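PDB 1VL0: DTDP-4-dehydrorhamnose reductase, rfbD ortholog from Clostridium acetobutylicum, which probably catalyses the NAD(P)H-dependent reduction of dTDP-4-dehydrorhamnose to dTDP-L-rhamnose, the sugar nucleotide that supplies L-rhamnose. Local coordinates for residues T42-Q45 with D46-T50; V55-F58 with F59-K63; N90-G93 with P94-L97; T140-E143 with G144-V148; E80-Y83 with D84-Y87. All blocks are in the same frame, centred on the assembly; numbering follows the deposited sequence.

Contact 1: residues T42-Q45 with D46-T50; sequences TDVQ and DLDIT. With NAI (1,4-dihydronicotinamide adenine dinucleotide), chain D.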
# COMPACT_ATOMS: atom_id res chain seq x y z
N THR A 42 15.85 -23.16 9.47
CA THR A 42 14.71 -23.75 10.11
C THR A 42 13.79 -24.26 9.06
O THR A 42 13.65 -23.67 7.97
CB THR A 42 13.91 -22.73 11.05
OG1 THR A 42 13.42 -21.63 10.29
CG2 THR A 42 14.79 -22.08 12.10
N ASP A 43 13.12 -25.34 9.41
CA ASP A 43 11.95 -25.76 8.69
C ASP A 43 10.84 -25.99 9.69
O ASP A 43 10.98 -25.66 10.90
CB ASP A 43 12.29 -26.96 7.78
CG ASP A 43 11.55 -26.89 6.45
OD1 ASP A 43 10.29 -27.07 6.44
OD2 ASP A 43 12.14 -26.63 5.37
N VAL A 44 9.72 -26.52 9.23
CA VAL A 44 8.47 -26.45 10.00
C VAL A 44 8.60 -27.03 11.40
O VAL A 44 7.96 -26.55 12.34
CB VAL A 44 7.27 -27.06 9.20
CG1 VAL A 44 7.52 -28.52 8.84
CG2 VAL A 44 5.96 -26.87 9.95
N GLN A 45 9.39 -28.07 11.54
CA GLN A 45 9.54 -28.74 12.82
C GLN A 45 10.38 -27.92 13.83
O GLN A 45 10.35 -28.19 15.04
CB GLN A 45 10.13 -30.14 12.62
CG GLN A 45 11.60 -30.19 12.16
CD GLN A 45 11.81 -29.98 10.68
OE1 GLN A 45 10.85 -30.03 9.87
NE2 GLN A 45 13.07 -29.75 10.31
N ASP A 46 11.10 -26.90 13.33
CA ASP A 46 11.90 -26.00 14.19
C ASP A 46 11.19 -24.68 14.48
O ASP A 46 11.35 -24.09 15.55
CB ASP A 46 13.22 -25.63 13.53
CG ASP A 46 13.92 -26.82 12.88
OD1 ASP A 46 14.41 -27.70 13.63
OD2 ASP A 46 14.04 -26.92 11.61
N LEU A 47 10.46 -24.21 13.49
CA LEU A 47 9.69 -23.00 13.57
C LEU A 47 8.59 -23.06 12.54
O LEU A 47 8.84 -23.00 11.34
CB LEU A 47 10.54 -21.76 13.26
CG LEU A 47 9.80 -20.42 13.33
CD1 LEU A 47 9.25 -20.19 14.71
CD2 LEU A 47 10.72 -19.28 12.93
N ASP A 48 7.37 -23.16 13.04
CA ASP A 48 6.18 -23.10 12.22
C ASP A 48 5.80 -21.64 12.02
O ASP A 48 5.34 -20.97 12.93
CB ASP A 48 5.05 -23.84 12.94
CG ASP A 48 3.79 -23.90 12.11
OD1 ASP A 48 3.72 -23.23 11.05
OD2 ASP A 48 2.82 -24.62 12.42
N ILE A 49 6.00 -21.14 10.82
CA ILE A 49 5.82 -19.73 10.56
C ILE A 49 4.36 -19.27 10.62
O ILE A 49 4.13 -18.08 10.69
CB ILE A 49 6.47 -19.31 9.22
CG1 ILE A 49 5.70 -19.84 8.00
CG2 ILE A 49 7.95 -19.73 9.16
CD1 ILE A 49 6.30 -19.31 6.68
N THR A 50 3.40 -20.20 10.61
CA THR A 50 1.99 -19.85 10.65
C THR A 50 1.50 -19.57 12.06
O THR A 50 0.37 -19.12 12.23
CB THR A 50 1.09 -20.94 10.06
OG1 THR A 50 1.16 -22.13 10.86
CG2 THR A 50 1.57 -21.37 8.71
PA NAI D . 10.35 -26.15 -1.68
O1A NAI D . 8.96 -26.70 -1.86
O2A NAI D . 11.43 -26.97 -2.34
O5B NAI D . 10.55 -25.91 -0.11
C5B NAI D . 9.55 -25.17 0.58
C4B NAI D . 9.64 -25.40 2.08
O4B NAI D . 8.44 -24.96 2.70
C3B NAI D . 9.78 -26.86 2.52
O3B NAI D . 11.05 -27.08 3.11
C2B NAI D . 8.63 -27.01 3.53
O2B NAI D . 8.84 -27.97 4.55
C1B NAI D . 8.50 -25.55 3.98
N9A NAI D . 7.38 -25.19 4.87
C8A NAI D . 6.08 -25.54 4.68
N7A NAI D . 5.35 -25.06 5.71
C5A NAI D . 6.16 -24.42 6.58
C6A NAI D . 5.90 -23.76 7.79
N6A NAI D . 4.68 -23.70 8.29
N1A NAI D . 6.95 -23.19 8.48
C2A NAI D . 8.24 -23.25 7.96
N3A NAI D . 8.51 -23.92 6.79
C4A NAI D . 7.47 -24.49 6.08
O3 NAI D . 10.34 -24.63 -2.19
PN NAI D . 11.23 -24.00 -3.39
O1N NAI D . 12.55 -23.57 -2.89
O2N NAI D . 10.99 -24.79 -4.61
O5D NAI D . 10.48 -22.57 -3.49
C5D NAI D . 11.07 -21.44 -2.86
C4D NAI D . 10.21 -20.23 -3.10
O4D NAI D . 10.04 -19.97 -4.51
C3D NAI D . 8.81 -20.37 -2.49
O3D NAI D . 8.62 -19.19 -1.76
C2D NAI D . 7.86 -20.48 -3.67
O2D NAI D . 6.55 -19.95 -3.52
C1D NAI D . 8.65 -19.72 -4.74
N1N NAI D . 8.35 -20.13 -6.11
C2N NAI D . 8.81 -21.35 -6.54
C3N NAI D . 8.54 -21.72 -7.86
C7N NAI D . 8.70 -23.15 -8.29
O7N NAI D . 8.72 -23.41 -9.67
N7N NAI D . 8.81 -24.13 -7.38
C4N NAI D . 7.83 -20.85 -8.70
C5N NAI D . 7.38 -19.62 -8.24
C6N NAI D . 7.66 -19.29 -6.92
O HOH W 1 10.99 -22.36 9.61
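Val-44 and Asp-48, in touch across the loop, meet the flat adenine differently: Val-44 lies over one face, with CG2 3.8 Å from NAI C6A, and Asp-48 is at the edge, where NAI N6A donates to OD1 (3.0 Å). Ile-49 approaches from the opposite side, near the N1A margin, and its N donates to N1A. The same Asp-48 OD1 receives Thr-50 N and OG1 from one face of its carboxylate, and the bond from N closes an Asx turn. The Asp-46 carboxylate turns back across the loop, and the anti lone pair of OD2 takes the Asp-43 N-H at 2.9 Å, almost straight at 177°. The Gln-45 amide runs alongside, its plane 68° from that carboxylate. Backbone bonds hold the loop round: Asp-43 O is gripped by Leu-47 N and, at 2.7 Å, by Asp-46 N. A water links Thr-42 OG1 to Leu-47 O; that hydroxyl is also bonded to Ile-17 O. Each oxygen of the Asp-43 carboxylate accepts one ribose hydroxyl, OD1 from NAI O2B and OD2 from O3B. OD1 also takes Val-44 N, and OD2 takes Asn-21 N. An acidic residue just past the second strand, holding both adenosine ribose hydroxyls, is characteristic of NADH-binding Rossmann folds.

Contact 2: residues V55-F58 with F59-K63; sequences VNKF and FNEKK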
# COMPACT_ATOMS: atom_id res chain seq x y z
N VAL A 55 6.48 -17.62 16.38
CA VAL A 55 7.33 -16.74 15.58
C VAL A 55 7.86 -15.53 16.37
O VAL A 55 9.07 -15.23 16.33
CB VAL A 55 6.63 -16.29 14.34
CG1 VAL A 55 7.45 -15.23 13.66
CG2 VAL A 55 6.42 -17.45 13.41
N ASN A 56 6.99 -14.86 17.12
CA ASN A 56 7.40 -13.73 17.95
C ASN A 56 8.47 -14.10 18.96
O ASN A 56 9.45 -13.41 19.11
CB ASN A 56 6.21 -13.07 18.69
CG ASN A 56 5.18 -12.47 17.75
OD1 ASN A 56 5.41 -12.30 16.55
ND2 ASN A 56 4.01 -12.15 18.29
N LYS A 57 8.26 -15.21 19.65
CA LYS A 57 9.20 -15.66 20.66
C LYS A 57 10.57 -15.96 20.06
O LYS A 57 11.59 -15.62 20.62
CB LYS A 57 8.66 -16.93 21.34
CG LYS A 57 9.46 -17.34 22.57
CD LYS A 57 9.48 -18.85 22.76
CE LYS A 57 8.22 -19.35 23.41
NZ LYS A 57 8.39 -19.40 24.89
N PHE A 58 10.57 -16.64 18.93
CA PHE A 58 11.80 -17.02 18.25
C PHE A 58 12.62 -15.77 17.89
O PHE A 58 13.81 -15.66 18.20
CB PHE A 58 11.46 -17.82 16.98
CG PHE A 58 12.63 -18.50 16.35
CD1 PHE A 58 13.49 -17.78 15.51
CD2 PHE A 58 12.88 -19.86 16.59
CE1 PHE A 58 14.57 -18.40 14.91
CE2 PHE A 58 13.95 -20.49 15.98
CZ PHE A 58 14.80 -19.76 15.15
N PHE A 59 11.96 -14.82 17.24
CA PHE A 59 12.66 -13.57 16.89
C PHE A 59 13.16 -12.78 18.10
O PHE A 59 14.25 -12.24 18.09
CB PHE A 59 11.75 -12.69 16.06
CG PHE A 59 11.78 -13.02 14.59
CD1 PHE A 59 11.21 -14.19 14.11
CD2 PHE A 59 12.40 -12.18 13.69
CE1 PHE A 59 11.22 -14.47 12.72
CE2 PHE A 59 12.46 -12.48 12.34
CZ PHE A 59 11.86 -13.62 11.86
N ASN A 60 12.34 -12.72 19.15
CA ASN A 60 12.72 -11.97 20.35
C ASN A 60 13.93 -12.60 21.04
O ASN A 60 14.74 -11.87 21.60
CB ASN A 60 11.56 -11.84 21.33
CG ASN A 60 10.43 -10.95 20.80
OD1 ASN A 60 10.61 -10.18 19.87
ND2 ASN A 60 9.27 -11.05 21.42
N GLU A 61 14.06 -13.92 20.96
CA GLU A 61 15.18 -14.65 21.58
C GLU A 61 16.41 -14.67 20.68
O GLU A 61 17.52 -14.40 21.16
CB GLU A 61 14.75 -16.09 21.96
CG GLU A 61 13.65 -16.10 23.03
CD GLU A 61 13.14 -17.49 23.47
OE1 GLU A 61 13.38 -18.52 22.78
OE2 GLU A 61 12.45 -17.53 24.53
N LYS A 62 16.23 -14.96 19.39
CA LYS A 62 17.36 -15.09 18.48
C LYS A 62 17.86 -13.77 17.89
O LYS A 62 19.01 -13.66 17.48
CB LYS A 62 17.04 -16.05 17.33
CG LYS A 62 17.35 -17.51 17.61
CD LYS A 62 16.38 -18.13 18.57
CE LYS A 62 16.67 -19.64 18.76
NZ LYS A 62 15.96 -20.16 19.98
N LYS A 63 16.96 -12.79 17.77
CA LYS A 63 17.28 -11.50 17.19
C LYS A 63 18.08 -11.55 15.86
O LYS A 63 19.15 -10.94 15.73
CB LYS A 63 17.96 -10.63 18.24
CG LYS A 63 17.08 -10.55 19.49
CD LYS A 63 17.31 -9.33 20.36
CE LYS A 63 18.30 -9.58 21.47
NZ LYS A 63 17.98 -10.77 22.31
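Val-55 and Phe-59, like Phe-58 and Lys-62, stand one turn apart on helix 52-62, an amphipathic helix of the Rossmann domain. Among the apolar contacts, Val-55 CG1 lies 3.9 Å from Phe-59 CD1, the two side chains running the same way. The edge of the Phe-59 ring also meets Val-55 O. This flank faces Leu-97 and Ala-100 of helix 83-104, while Phe-58 reaches Leu-16 and Ile-40 of the sheet and Leu-47 of the preceding loop. The backbone bonds follow alpha-helical spacing: Phe-59 N to Val-55 O, Asn-60 N to Asn-56 O, Glu-61 N to Lys-57 O and Lys-62 N to Phe-58 O, the last at 2.8 Å. Positive phi at Lys-63 ends the helix. Charge plays a loose part on the outer side. Lys-57 and Glu-61 lie side by side, but NZ and OE2 remain 4.5 Å apart, beyond a salt bridge; the closer touch is Lys-57 CG on Glu-61 OE2. Over the Phe-58 ring, Lys-62 bends at chi2 (73°) and then extends, laying its methylenes across one face. Its NZ makes an off-centre cation-pi contact, and CD sits 4.0 Å from the ring centroid, only 7° off the normal.

Contact 3: residues N90-G93 with P94-L97; sequences NAIG and PKNL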
# COMPACT_ATOMS: atom_id res chain seq x y z
N ASN A 90 1.18 -19.30 2.86
CA ASN A 90 1.63 -18.37 1.82
C ASN A 90 1.41 -16.89 2.17
O ASN A 90 2.09 -16.05 1.59
CB ASN A 90 0.97 -18.70 0.48
CG ASN A 90 1.49 -19.98 -0.12
OD1 ASN A 90 2.55 -20.46 0.25
ND2 ASN A 90 0.74 -20.55 -1.07
N ALA A 91 0.48 -16.59 3.09
CA ALA A 91 0.18 -15.20 3.47
C ALA A 91 0.43 -14.88 4.92
O ALA A 91 1.11 -13.91 5.21
CB ALA A 91 -1.18 -14.86 3.11
N ILE A 92 -0.15 -15.68 5.83
CA ILE A 92 -0.00 -15.45 7.28
C ILE A 92 1.43 -15.68 7.73
O ILE A 92 1.93 -15.00 8.61
CB ILE A 92 -0.94 -16.41 8.10
CG1 ILE A 92 -2.42 -16.19 7.81
CG2 ILE A 92 -0.68 -16.31 9.63
CD1 ILE A 92 -2.86 -14.81 7.82
N GLY A 93 2.10 -16.67 7.15
CA GLY A 93 3.51 -16.89 7.46
C GLY A 93 4.38 -15.68 7.23
O GLY A 93 5.05 -15.21 8.12
N PRO A 94 4.37 -15.16 6.00
CA PRO A 94 5.06 -13.89 5.69
C PRO A 94 4.68 -12.69 6.59
O PRO A 94 5.59 -11.95 7.10
CB PRO A 94 4.70 -13.66 4.24
CG PRO A 94 4.47 -15.04 3.71
CD PRO A 94 3.85 -15.82 4.81
N LYS A 95 3.38 -12.57 6.87
CA LYS A 95 2.87 -11.56 7.80
C LYS A 95 3.55 -11.70 9.13
O LYS A 95 4.02 -10.71 9.68
CB LYS A 95 1.34 -11.74 8.03
CG LYS A 95 0.75 -10.91 9.21
CD LYS A 95 -0.66 -11.34 9.64
CE LYS A 95 -0.73 -11.91 11.07
NZ LYS A 95 -0.35 -11.06 12.20
N ASN A 96 3.55 -12.92 9.67
CA ASN A 96 4.11 -13.17 10.98
C ASN A 96 5.60 -12.85 11.01
O ASN A 96 6.12 -12.27 12.01
CB ASN A 96 3.88 -14.63 11.43
CG ASN A 96 2.41 -14.95 11.76
OD1 ASN A 96 1.64 -14.07 12.05
ND2 ASN A 96 2.05 -16.23 11.75
N LEU A 97 6.30 -13.23 9.95
CA LEU A 97 7.75 -13.04 9.88
C LEU A 97 8.14 -11.59 9.68
O LEU A 97 9.11 -11.10 10.27
CB LEU A 97 8.31 -13.89 8.73
CG LEU A 97 8.18 -15.42 8.88
CD1 LEU A 97 8.59 -16.07 7.57
CD2 LEU A 97 9.06 -15.97 10.01
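With chi1 at -62°, Ile-92 carries CG2 anti to its backbone N, and Asn-96 at chi1 -70° swings its amide back beside its own N; the two side chains meet where Ile-92 CG2 comes within 3.5 Å of Asn-96 ND2. The touch is of a methyl against an amide nitrogen whose hydrogen bond goes instead to Ile-49 O, in the loop that reads the cofactor adenine. Beneath them Asn-96 N is bonded to Ile-92 O at 2.8 Å, so backbone and side chain of Asn-96 both bear on the turn before. Pro-94 is the other focus. Its ring sits as a knob among Asn-90, Ala-91, Ile-92 and Gly-93, with CG 3.3 Å from Asn-90 O and CD 3.4 Å from Ala-91 O. Having no N-H to give, Pro-94 interrupts the bonding to the preceding turn, and the helix kinks there. Regular bonds resume at once, Lys-95 N to Ala-91 O and Leu-97 N to Gly-93 O (3.0 Å). Gly-93 presents a bare CA to Ile-49 CG1. Lys-95 sends NZ outward to Tyr-213 O and Asn-212 OD1 of the second subunit. Asn-90 bridges inward, OD1 taking His-73 N and ND2 joined to Thr-140 OG1. A pi-type turn at 90-92 running into a proline kink thus marks helix 83-104 of this Rossmann fold, where it passes between helix 52-62 and helix 136-151 beside the NADH site.

Contact 4: residues T140-E143 with G144-V148; sequences TKLE and GENFV. With NAI (1,4-dihydronicotinamide adenine dinucleotide), chain D.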
# COMPACT_ATOMS: atom_id res chain seq x y z
N THR A 140 -2.88 -16.22 -2.76
CA THR A 140 -2.28 -16.34 -1.39
C THR A 140 -0.85 -15.85 -1.31
O THR A 140 -0.47 -15.24 -0.33
CB THR A 140 -2.35 -17.79 -0.87
OG1 THR A 140 -1.61 -18.69 -1.73
CG2 THR A 140 -3.82 -18.28 -0.84
N LYS A 141 -0.05 -16.12 -2.33
CA LYS A 141 1.31 -15.58 -2.39
C LYS A 141 1.25 -14.06 -2.53
O LYS A 141 2.02 -13.36 -1.93
CB LYS A 141 2.11 -16.15 -3.57
CG LYS A 141 2.42 -17.62 -3.50
CD LYS A 141 3.48 -17.92 -2.41
CE LYS A 141 4.86 -17.33 -2.75
NZ LYS A 141 5.84 -17.66 -1.68
N LEU A 142 0.33 -13.53 -3.32
CA LEU A 142 0.19 -12.07 -3.43
C LEU A 142 -0.15 -11.38 -2.10
O LEU A 142 0.40 -10.35 -1.76
CB LEU A 142 -0.86 -11.68 -4.46
CG LEU A 142 -1.08 -10.18 -4.62
CD1 LEU A 142 0.08 -9.47 -5.20
CD2 LEU A 142 -2.30 -9.93 -5.49
N GLU A 143 -1.08 -11.96 -1.37
CA GLU A 143 -1.45 -11.41 -0.09
C GLU A 143 -0.26 -11.47 0.86
O GLU A 143 -0.08 -10.56 1.68
CB GLU A 143 -2.68 -12.13 0.48
CG GLU A 143 -3.94 -11.87 -0.35
CD GLU A 143 -4.35 -10.40 -0.39
OE1 GLU A 143 -3.96 -9.60 0.54
OE2 GLU A 143 -5.11 -10.06 -1.34
N GLY A 144 0.55 -12.49 0.73
CA GLY A 144 1.83 -12.58 1.48
C GLY A 144 2.69 -11.37 1.16
O GLY A 144 3.18 -10.74 2.04
N GLU A 145 2.83 -11.02 -0.12
CA GLU A 145 3.60 -9.83 -0.52
C GLU A 145 3.06 -8.57 0.13
O GLU A 145 3.81 -7.75 0.65
CB GLU A 145 3.56 -9.59 -2.03
CG GLU A 145 4.17 -10.67 -2.90
CD GLU A 145 4.33 -10.24 -4.36
OE1 GLU A 145 4.05 -9.05 -4.64
OE2 GLU A 145 4.75 -11.08 -5.19
N ASN A 146 1.73 -8.43 0.08
CA ASN A 146 1.09 -7.24 0.59
C ASN A 146 1.33 -7.06 2.07
O ASN A 146 1.56 -5.97 2.56
CB ASN A 146 -0.40 -7.31 0.33
CG ASN A 146 -0.76 -7.16 -1.16
OD1 ASN A 146 0.04 -6.73 -1.99
ND2 ASN A 146 -2.00 -7.55 -1.50
N PHE A 147 1.27 -8.15 2.80
CA PHE A 147 1.54 -8.10 4.27
C PHE A 147 2.98 -7.73 4.57
O PHE A 147 3.22 -6.93 5.46
CB PHE A 147 1.32 -9.46 4.88
CG PHE A 147 -0.10 -9.75 5.26
CD1 PHE A 147 -0.83 -8.87 6.05
CD2 PHE A 147 -0.67 -10.97 4.91
CE1 PHE A 147 -2.11 -9.16 6.43
CE2 PHE A 147 -1.95 -11.28 5.30
CZ PHE A 147 -2.68 -10.38 6.05
N VAL A 148 3.93 -8.33 3.86
CA VAL A 148 5.35 -8.07 4.10
C VAL A 148 5.63 -6.55 3.95
O VAL A 148 6.22 -5.94 4.81
CB VAL A 148 6.23 -8.92 3.17
CG1 VAL A 148 7.64 -8.46 3.19
CG2 VAL A 148 6.18 -10.38 3.58
PA NAI D . 10.35 -26.15 -1.68
O1A NAI D . 8.96 -26.70 -1.86
O2A NAI D . 11.43 -26.97 -2.34
O5B NAI D . 10.55 -25.91 -0.11
C5B NAI D . 9.55 -25.17 0.58
C4B NAI D . 9.64 -25.40 2.08
O4B NAI D . 8.44 -24.96 2.70
C3B NAI D . 9.78 -26.86 2.52
O3B NAI D . 11.05 -27.08 3.11
C2B NAI D . 8.63 -27.01 3.53
O2B NAI D . 8.84 -27.97 4.55
C1B NAI D . 8.50 -25.55 3.98
N9A NAI D . 7.38 -25.19 4.87
C8A NAI D . 6.08 -25.54 4.68
N7A NAI D . 5.35 -25.06 5.71
C5A NAI D . 6.16 -24.42 6.58
C6A NAI D . 5.90 -23.76 7.79
N6A NAI D . 4.68 -23.70 8.29
N1A NAI D . 6.95 -23.19 8.48
C2A NAI D . 8.24 -23.25 7.96
N3A NAI D . 8.51 -23.92 6.79
C4A NAI D . 7.47 -24.49 6.08
O3 NAI D . 10.34 -24.63 -2.19
PN NAI D . 11.23 -24.00 -3.39
O1N NAI D . 12.55 -23.57 -2.89
O2N NAI D . 10.99 -24.79 -4.61
O5D NAI D . 10.48 -22.57 -3.49
C5D NAI D . 11.07 -21.44 -2.86
C4D NAI D . 10.21 -20.23 -3.10
O4D NAI D . 10.04 -19.97 -4.51
C3D NAI D . 8.81 -20.37 -2.49
O3D NAI D . 8.62 -19.19 -1.76
C2D NAI D . 7.86 -20.48 -3.67
O2D NAI D . 6.55 -19.95 -3.52
C1D NAI D . 8.65 -19.72 -4.74
N1N NAI D . 8.35 -20.13 -6.11
C2N NAI D . 8.81 -21.35 -6.54
C3N NAI D . 8.54 -21.72 -7.86
C7N NAI D . 8.70 -23.15 -8.29
O7N NAI D . 8.72 -23.41 -9.67
N7N NAI D . 8.81 -24.13 -7.38
C4N NAI D . 7.83 -20.85 -8.70
C5N NAI D . 7.38 -19.62 -8.24
C6N NAI D . 7.66 -19.29 -6.92
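Helix 136-151 carries the Tyr-137 and Lys-141 pair of the YxxxK motif, and its next turn is built by Glu-143 against Asn-146 and Leu-142 against Glu-145. The Glu-143 chain bends at chi2 (-62°), which carries its carboxylate along the helix surface. Asn-146 ND2 then donates a weak bond of 3.5 Å to Glu-143 OE1, with amide and carboxylate planes nearly perpendicular at 81°. The other oxygen, OE2, makes a salt bridge with Lys-139. On the adjoining flank Leu-142 CD1 lies 4.0 Å from Glu-145 OE1. Glu-145 is buried but well provided for: OE1 has a salt bridge to Arg-159, and OE2 bonds to Ser-112 OG. Backbone bonds run four residues apart, from Gly-144 N to Thr-140 O through Phe-147 N to Glu-143 O at 3.0 Å. The YxxxK spacing, a hallmark of short-chain dehydrogenases/reductases, puts Tyr-137 and Lys-141 on the same side of the helix, and both bond the NADH. Lys-141 folds through three like turns (chi1 to chi3 near -70°) before straightening at chi4, so NZ comes within bonding distance of both nicotinamide-ribose hydroxyls. It donates to NAI O2D at 3.0 Å and to NAI O3D at 3.2 Å, and Ile-111 O takes a third bond, fixing the amine from the protein side. Toward the far end, Phe-147 sets CD2 3.3 Å from Glu-143 O, while Phe-128 of the second subunit packs on both residues.

Contact 5: residues E80-Y83 with D84-Y87; sequences EEQY and DLAY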
# COMPACT_ATOMS: atom_id res chain seq x y z
N GLU A 80 -5.88 -25.12 -4.52
CA GLU A 80 -7.29 -24.88 -4.88
C GLU A 80 -8.22 -25.58 -3.93
O GLU A 80 -9.26 -25.04 -3.60
CB GLU A 80 -7.60 -25.34 -6.31
CG GLU A 80 -6.86 -24.61 -7.41
CD GLU A 80 -7.13 -23.10 -7.45
OE1 GLU A 80 -8.21 -22.63 -7.02
OE2 GLU A 80 -6.22 -22.40 -7.94
N GLU A 81 -7.83 -26.76 -3.47
CA GLU A 81 -8.65 -27.53 -2.51
C GLU A 81 -8.24 -27.32 -1.05
O GLU A 81 -8.97 -27.71 -0.16
CB GLU A 81 -8.64 -29.04 -2.87
CG GLU A 81 -7.32 -29.76 -2.60
CD GLU A 81 -7.21 -31.18 -3.23
OE1 GLU A 81 -7.56 -32.17 -2.55
OE2 GLU A 81 -6.71 -31.30 -4.39
N GLN A 82 -7.08 -26.71 -0.82
CA GLN A 82 -6.60 -26.37 0.52
C GLN A 82 -6.38 -24.87 0.69
O GLN A 82 -5.32 -24.46 1.09
CB GLN A 82 -5.28 -27.09 0.78
CG GLN A 82 -5.30 -28.58 0.49
CD GLN A 82 -4.01 -29.30 0.93
OE1 GLN A 82 -2.91 -28.75 0.85
NE2 GLN A 82 -4.16 -30.52 1.43
N TYR A 83 -7.41 -24.07 0.42
CA TYR A 83 -7.31 -22.61 0.41
C TYR A 83 -6.91 -22.04 1.78
O TYR A 83 -6.07 -21.15 1.86
CB TYR A 83 -8.65 -22.02 -0.06
CG TYR A 83 -8.54 -20.98 -1.15
CD1 TYR A 83 -7.68 -19.88 -1.01
CD2 TYR A 83 -9.29 -21.09 -2.32
CE1 TYR A 83 -7.58 -18.91 -2.00
CE2 TYR A 83 -9.20 -20.11 -3.31
CZ TYR A 83 -8.35 -19.01 -3.13
OH TYR A 83 -8.27 -18.06 -4.12
N ASP A 84 -7.47 -22.58 2.86
CA ASP A 84 -7.15 -22.10 4.22
C ASP A 84 -5.67 -22.33 4.51
O ASP A 84 -4.95 -21.42 4.87
CB ASP A 84 -7.98 -22.83 5.26
CG ASP A 84 -9.44 -22.47 5.19
OD1 ASP A 84 -9.83 -21.57 4.41
OD2 ASP A 84 -10.28 -23.08 5.88
N LEU A 85 -5.21 -23.53 4.24
CA LEU A 85 -3.83 -23.88 4.45
C LEU A 85 -2.89 -23.06 3.57
O LEU A 85 -1.83 -22.64 4.02
CB LEU A 85 -3.62 -25.39 4.22
CG LEU A 85 -2.20 -25.89 4.53
CD1 LEU A 85 -1.83 -25.63 5.99
CD2 LEU A 85 -2.06 -27.38 4.22
N ALA A 86 -3.26 -22.84 2.31
CA ALA A 86 -2.46 -21.96 1.45
C ALA A 86 -2.34 -20.54 2.03
O ALA A 86 -1.29 -19.94 1.98
CB ALA A 86 -3.07 -21.91 0.06
N TYR A 87 -3.44 -20.01 2.56
CA TYR A 87 -3.44 -18.68 3.15
C TYR A 87 -2.53 -18.67 4.38
O TYR A 87 -1.69 -17.78 4.51
CB TYR A 87 -4.87 -18.21 3.52
CG TYR A 87 -5.48 -17.34 2.46
CD1 TYR A 87 -4.88 -16.12 2.11
CD2 TYR A 87 -6.63 -17.70 1.81
CE1 TYR A 87 -5.42 -15.29 1.15
CE2 TYR A 87 -7.17 -16.87 0.84
CZ TYR A 87 -6.55 -15.68 0.50
OH TYR A 87 -7.09 -14.87 -0.48
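Tyr-83 and Tyr-87 stand one helical turn apart with their rings side by side and pointing the same way. Their planes are only 19° from parallel but slid apart, the centroids 5.6 Å from each other, so the rings scarcely overlap. The closest atoms are Tyr-83 CE1 and Tyr-87 CE2, at 3.5 Å; Tyr-83 CD1 follows against the same Tyr-87 atom. Neither ring takes a standard first torsion: chi1 is -130° for Tyr-83 and -96° for Tyr-87, departures that accompany this alignment. Below the rings Tyr-87 N bonds to Tyr-83 O at 3.0 Å, and Tyr-87 CD2 also leans on that carbonyl oxygen at 3.5 Å. The segment is a helix start. Helix 76-81 gives out, Gln-82 takes the N-cap position, and helix 83-104 of the Rossmann domain sets off, with Ala-86 N donating to Gln-82 O at 2.9 Å. The Gln-82 side chain extends beyond CG and lies alongside Leu-85, OE1 coming 3.7 Å from Leu-85 CD2; the polar partner of OE1 is His-73 NE2. Ala-86 directs its CB back at the first turn, 3.6 Å from Gln-82 O. Thr-140 of helix 136-151 puts its methyl against both tyrosines. From the second subunit, Phe-128 stacks on the Tyr-87 ring, and Tyr-266 OH is hydrogen-bonded to Asp-84 OD1, whose carboxylate is carried beside its own backbone N.

Contacts 3 and 4 are the buried pair, on neighbouring helices joined by Asn-90 and Thr-140, whereas contacts 1, 2 and 5 are partly exposed. Contacts 3 and 5 share helix 83-104, and a probable bond from Ile-92 N to Tyr-87 O connects them. Contacts 1 and 4 grip separate ends of the NADH, carboxylates at the adenosine half and an amine at the nicotinamide ribose. Contact 2 touches no cofactor; its aromatic side packs against contacts 1 and 3, with charged chains outermost. Contacts 3, 4 and 5 also meet the second subunit through polar bonds, ring stacking or apolar packing; contact 2 meets it lightly, Asn-56 on Glu-210 of that subunit, and contact 1 touches no other protein chain.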